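Local atomic coordinates of ethylbenzene dehydrogenase alpha-subunit (Aromatoleum aromaticum, PDB entry 2IVF), a protein that is the alpha subunit of a molybdenum enzyme of the molybdopterin oxidoreductase family, holding two pterin-guanine dinucleotides, a molybdenum atom and an iron/sulfur cluster. Residues K341-E346 with Q355-D360; L894-A899 with V969-K974. One frame throughout, in Å; residues are numbered along the deposited sequence.

Interaction 1: K341-E346 with Q355-D360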
# COMPACT_ATOMS: atom_id res chain seq x y z
N LYS A 341 -26.10 7.95 -39.78
CA LYS A 341 -24.78 7.43 -40.08
C LYS A 341 -23.97 8.50 -40.79
O LYS A 341 -24.52 9.36 -41.48
CB LYS A 341 -24.92 6.12 -40.91
CG LYS A 341 -25.06 4.89 -39.97
CD LYS A 341 -25.85 3.77 -40.56
CE LYS A 341 -26.25 2.72 -39.51
NZ LYS A 341 -25.13 2.27 -38.62
N PHE A 342 -22.66 8.46 -40.59
CA PHE A 342 -21.78 9.41 -41.27
C PHE A 342 -22.11 9.43 -42.78
O PHE A 342 -22.33 8.37 -43.41
CB PHE A 342 -20.31 9.08 -41.08
CG PHE A 342 -19.79 9.33 -39.68
CD1 PHE A 342 -19.53 10.62 -39.23
CD2 PHE A 342 -19.52 8.26 -38.83
CE1 PHE A 342 -19.04 10.85 -37.94
CE2 PHE A 342 -19.04 8.45 -37.57
CZ PHE A 342 -18.78 9.77 -37.10
N LEU A 343 -22.16 10.64 -43.33
CA LEU A 343 -22.28 10.81 -44.77
C LEU A 343 -21.03 10.27 -45.43
O LEU A 343 -19.92 10.69 -45.06
CB LEU A 343 -22.43 12.29 -45.12
CG LEU A 343 -22.57 12.62 -46.60
CD1 LEU A 343 -23.79 11.91 -47.15
CD2 LEU A 343 -22.64 14.14 -46.78
N SER A 344 -21.20 9.32 -46.36
CA SER A 344 -20.08 8.69 -47.04
C SER A 344 -20.06 9.01 -48.52
O SER A 344 -21.08 9.42 -49.11
CB SER A 344 -20.08 7.18 -46.84
OG SER A 344 -20.92 6.52 -47.78
N ALA A 345 -18.89 8.83 -49.12
CA ALA A 345 -18.71 9.09 -50.54
C ALA A 345 -19.53 8.08 -51.33
O ALA A 345 -20.00 8.39 -52.41
CB ALA A 345 -17.25 9.02 -50.91
N GLU A 346 -19.71 6.88 -50.76
CA GLU A 346 -20.60 5.87 -51.34
C GLU A 346 -22.00 6.45 -51.52
O GLU A 346 -22.59 6.32 -52.57
CB GLU A 346 -20.68 4.60 -50.46
CG GLU A 346 -21.27 3.42 -51.22
CD GLU A 346 -21.50 2.14 -50.41
OE1 GLU A 346 -21.18 2.07 -49.23
OE2 GLU A 346 -22.04 1.18 -50.99
N GLN A 355 -15.15 7.13 -46.73
CA GLN A 355 -14.77 8.49 -47.05
C GLN A 355 -15.86 9.41 -46.52
O GLN A 355 -17.03 9.33 -46.91
CB GLN A 355 -14.56 8.67 -48.55
CG GLN A 355 -14.28 10.12 -48.99
CD GLN A 355 -12.99 10.69 -48.41
OE1 GLN A 355 -11.90 10.27 -48.78
NE2 GLN A 355 -13.12 11.65 -47.51
N PHE A 356 -15.48 10.31 -45.63
CA PHE A 356 -16.46 11.15 -44.96
C PHE A 356 -16.29 12.61 -45.33
O PHE A 356 -15.39 12.95 -46.13
CB PHE A 356 -16.42 10.91 -43.46
CG PHE A 356 -16.61 9.49 -43.08
CD1 PHE A 356 -17.70 8.77 -43.52
CD2 PHE A 356 -15.71 8.86 -42.25
CE1 PHE A 356 -17.87 7.47 -43.16
CE2 PHE A 356 -15.89 7.55 -41.89
CZ PHE A 356 -16.97 6.86 -42.33
N TYR A 357 -17.17 13.46 -44.80
CA TYR A 357 -17.26 14.84 -45.25
C TYR A 357 -17.26 15.89 -44.16
O TYR A 357 -17.86 15.70 -43.09
CB TYR A 357 -18.51 15.04 -46.08
CG TYR A 357 -18.46 14.33 -47.41
CD1 TYR A 357 -18.01 14.99 -48.54
CD2 TYR A 357 -18.84 13.00 -47.51
CE1 TYR A 357 -17.93 14.36 -49.71
CE2 TYR A 357 -18.77 12.36 -48.70
CZ TYR A 357 -18.33 13.05 -49.81
OH TYR A 357 -18.28 12.43 -51.03
N PHE A 358 -16.57 16.99 -44.46
CA PHE A 358 -16.76 18.26 -43.80
C PHE A 358 -17.77 19.08 -44.60
O PHE A 358 -18.10 18.76 -45.75
CB PHE A 358 -15.47 19.08 -43.79
CG PHE A 358 -14.32 18.46 -43.05
CD1 PHE A 358 -14.44 18.02 -41.77
CD2 PHE A 358 -13.08 18.37 -43.65
CE1 PHE A 358 -13.35 17.49 -41.09
CE2 PHE A 358 -11.98 17.84 -42.98
CZ PHE A 358 -12.12 17.41 -41.69
N PHE A 359 -18.25 20.16 -44.00
CA PHE A 359 -18.94 21.16 -44.78
C PHE A 359 -18.04 22.39 -44.82
O PHE A 359 -17.53 22.82 -43.78
CB PHE A 359 -20.31 21.52 -44.23
CG PHE A 359 -21.15 22.27 -45.22
CD1 PHE A 359 -21.09 23.66 -45.30
CD2 PHE A 359 -21.94 21.59 -46.11
CE1 PHE A 359 -21.84 24.36 -46.22
CE2 PHE A 359 -22.70 22.28 -47.06
CZ PHE A 359 -22.65 23.68 -47.10
N ASP A 360 -17.86 22.93 -46.03
CA ASP A 360 -17.13 24.17 -46.24
C ASP A 360 -18.13 25.27 -46.49
O ASP A 360 -18.75 25.31 -47.55
CB ASP A 360 -16.17 24.05 -47.42
CG ASP A 360 -15.26 25.27 -47.56
OD1 ASP A 360 -15.52 26.28 -46.88
OD2 ASP A 360 -14.29 25.21 -48.34
O HOH W 1 -19.37 12.59 -43.36

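Interaction 2: L894-A899 with V969-K974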
# COMPACT_ATOMS: atom_id res chain seq x y z
N LEU A 894 -22.68 -7.62 4.41
CA LEU A 894 -22.99 -7.04 3.13
C LEU A 894 -23.69 -8.10 2.32
O LEU A 894 -23.27 -9.28 2.31
CB LEU A 894 -21.74 -6.63 2.35
CG LEU A 894 -20.99 -5.31 2.56
CD1 LEU A 894 -21.00 -4.88 3.98
CD2 LEU A 894 -19.57 -5.42 1.93
N PHE A 895 -24.75 -7.73 1.64
CA PHE A 895 -25.46 -8.71 0.86
C PHE A 895 -26.24 -8.11 -0.27
O PHE A 895 -26.62 -6.95 -0.23
CB PHE A 895 -26.38 -9.58 1.79
CG PHE A 895 -27.52 -8.81 2.44
CD1 PHE A 895 -27.31 -8.05 3.58
CD2 PHE A 895 -28.79 -8.87 1.91
CE1 PHE A 895 -28.35 -7.37 4.16
CE2 PHE A 895 -29.85 -8.19 2.49
CZ PHE A 895 -29.63 -7.44 3.61
N ASN A 896 -26.58 -8.96 -1.25
CA ASN A 896 -27.50 -8.55 -2.27
C ASN A 896 -28.24 -9.77 -2.73
O ASN A 896 -28.29 -10.76 -2.00
CB ASN A 896 -26.79 -7.80 -3.39
CG ASN A 896 -25.69 -8.60 -4.10
OD1 ASN A 896 -25.63 -9.81 -4.05
ND2 ASN A 896 -24.81 -7.89 -4.77
N ASP A 897 -28.86 -9.70 -3.90
CA ASP A 897 -29.66 -10.82 -4.35
C ASP A 897 -28.85 -12.07 -4.67
O ASP A 897 -29.42 -13.15 -4.80
CB ASP A 897 -30.55 -10.40 -5.54
CG ASP A 897 -31.69 -9.49 -5.11
OD1 ASP A 897 -31.81 -9.22 -3.87
OD2 ASP A 897 -32.42 -8.99 -6.01
N PHE A 898 -27.54 -11.95 -4.75
CA PHE A 898 -26.70 -13.06 -5.15
C PHE A 898 -25.98 -13.74 -4.00
O PHE A 898 -25.95 -14.95 -3.96
CB PHE A 898 -25.69 -12.61 -6.19
CG PHE A 898 -24.83 -13.71 -6.67
CD1 PHE A 898 -25.32 -14.66 -7.54
CD2 PHE A 898 -23.52 -13.81 -6.23
CE1 PHE A 898 -24.51 -15.70 -7.99
CE2 PHE A 898 -22.70 -14.86 -6.67
CZ PHE A 898 -23.19 -15.81 -7.54
N ALA A 899 -25.41 -12.98 -3.07
CA ALA A 899 -24.61 -13.58 -2.01
C ALA A 899 -24.39 -12.59 -0.89
O ALA A 899 -24.98 -11.52 -0.88
CB ALA A 899 -23.25 -14.06 -2.58
N VAL A 969 -21.92 -1.89 -7.79
CA VAL A 969 -22.81 -2.99 -7.51
C VAL A 969 -23.63 -2.64 -6.26
O VAL A 969 -23.16 -1.95 -5.34
CB VAL A 969 -22.06 -4.30 -7.38
CG1 VAL A 969 -22.95 -5.44 -6.73
CG2 VAL A 969 -21.58 -4.74 -8.80
N ARG A 970 -24.86 -3.10 -6.26
CA ARG A 970 -25.75 -2.83 -5.17
C ARG A 970 -25.56 -3.82 -4.04
O ARG A 970 -25.56 -5.03 -4.25
CB ARG A 970 -27.20 -2.90 -5.63
CG ARG A 970 -27.57 -1.86 -6.68
CD ARG A 970 -27.13 -0.45 -6.31
NE ARG A 970 -27.63 0.60 -7.20
CZ ARG A 970 -28.81 1.25 -7.05
NH1 ARG A 970 -29.65 0.98 -6.06
NH2 ARG A 970 -29.17 2.20 -7.90
N VAL A 971 -25.48 -3.30 -2.82
CA VAL A 971 -25.50 -4.11 -1.63
C VAL A 971 -26.39 -3.47 -0.58
O VAL A 971 -26.62 -2.28 -0.62
CB VAL A 971 -24.11 -4.30 -1.03
CG1 VAL A 971 -23.23 -5.01 -2.06
CG2 VAL A 971 -23.51 -2.96 -0.53
N SER A 972 -26.95 -4.31 0.29
CA SER A 972 -27.57 -3.88 1.54
C SER A 972 -26.57 -4.16 2.67
O SER A 972 -25.72 -5.01 2.53
CB SER A 972 -28.85 -4.66 1.74
OG SER A 972 -29.96 -4.06 1.07
N ILE A 973 -26.66 -3.44 3.78
CA ILE A 973 -25.78 -3.68 4.91
C ILE A 973 -26.63 -3.82 6.18
O ILE A 973 -27.58 -3.07 6.38
CB ILE A 973 -24.76 -2.53 5.07
CG1 ILE A 973 -23.94 -2.35 3.79
CG2 ILE A 973 -23.86 -2.77 6.26
CD1 ILE A 973 -23.13 -0.96 3.71
N LYS A 974 -26.30 -4.78 7.03
CA LYS A 974 -26.91 -4.86 8.34
C LYS A 974 -25.83 -5.23 9.37
O LYS A 974 -24.79 -5.78 9.00
CB LYS A 974 -28.04 -5.89 8.32
CG LYS A 974 -27.59 -7.29 8.12
CD LYS A 974 -28.81 -8.17 8.01
CE LYS A 974 -28.46 -9.65 7.96
NZ LYS A 974 -29.76 -10.45 8.17

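Interaction 1: K341-E346 with Q355-D360
A345 and Q355 share the direct hydrogen bond of this contact: A345 N donates to Q355 O at 2.9 Å, somewhat bent (133° at the hydrogen). Beside it S344 CA gives the same oxygen a CA-H...O contact. A water adds a second polar link, lying 2.6 Å from L343 O and accepting from Y357 N at 2.8 Å.

The arrangement is the start of a helix laid against a strand. S344 is the N-cap residue of helix 345-349, and strand 356-360, whose sheet partner is 365-369, packs against it.

Aromatic packing fills in the rest. CG of Y357 stands anti to its carbonyl carbon (chi1 -69°). The edge of the Y357 ring meets L343 O, S344 C and A345 CA, all close to the ring plane. L343 CG lies 3.9 Å from Y357 CD2, while A345 CB touches both Y357 OH and Q355 CB. F356 sends its CD1 edge to L343 O at 3.3 Å; F342 CG lies over one face of that ring, the two ring planes making 38°. Beyond the pair, Y815 meets the F342 ring edge-to-face.

Interaction 2: L894-A899 with V969-K974
Strands 891-895 and 969-975 pair antiparallel in the sheet of the C-terminal molybdopterin dinucleotide-binding domain, which belongs to the double-psi beta-barrel clan, and this contact is the end of their pairing. F895 and S972 form the hydrogen-bonded pair: F895 N donates to S972 O at 3.0 Å and S972 N to F895 O at 2.7 Å. L894 and I973 make the adjoining non-hydrogen-bonded pair.

Where the first strand ends, a side chain takes over from the backbone. N896 ND2 donates to R970 O at 3.0 Å, with that oxygen only 3° out of the amide plane and the donor nearly along the C=O axis; L935 O is a further acceptor for ND2. The other end of the same amide closes an Asx turn, N896 OD1 accepting from F898 N at 3.0 Å, with a weak bond from A899 N. One amide thus both continues the strand pairing and shapes the turn that leaves it.

The two sheet faces differ. On one, CG of F895 stands between its backbone N and carbonyl carbon (chi1 66°), and S972 CB sits over one face of the F895 ring, offset toward the rim, 3.4 Å from F895 CZ. The K974 chain passes the same ring, its CD 4.0 Å from F895 CE1. On the other face L894 and I973 lie side by side, CD1 of the leucine 3.9 Å from CG1 of the isoleucine. There L894 also touches I845 of strand 843-846 and I903 of strand 900-908, while I973 packs on F843 and on C916 of strand 915-917.

How the interactions relate
Interactions 1 and 2 lie in different parts of the chain and do not touch: their centres are 49 Å apart and their nearest atoms about 31 Å. Along the sequence they come in series, interaction 1 closing before interaction 2 opens. The first is local, joining a helix start to a two-stranded antiparallel sheet within the molybdopterin oxidoreductase region. The second spans 69 intervening residues and brings the last strand of the chain into a six-stranded mixed sheet. They share no helix, strand or sheet. Interaction 2 is the one near the cofactors, the V969 side chain being about 9 Å from one bound pterin-guanine dinucleotide, whereas interaction 1 belongs to a peripheral part of the fold.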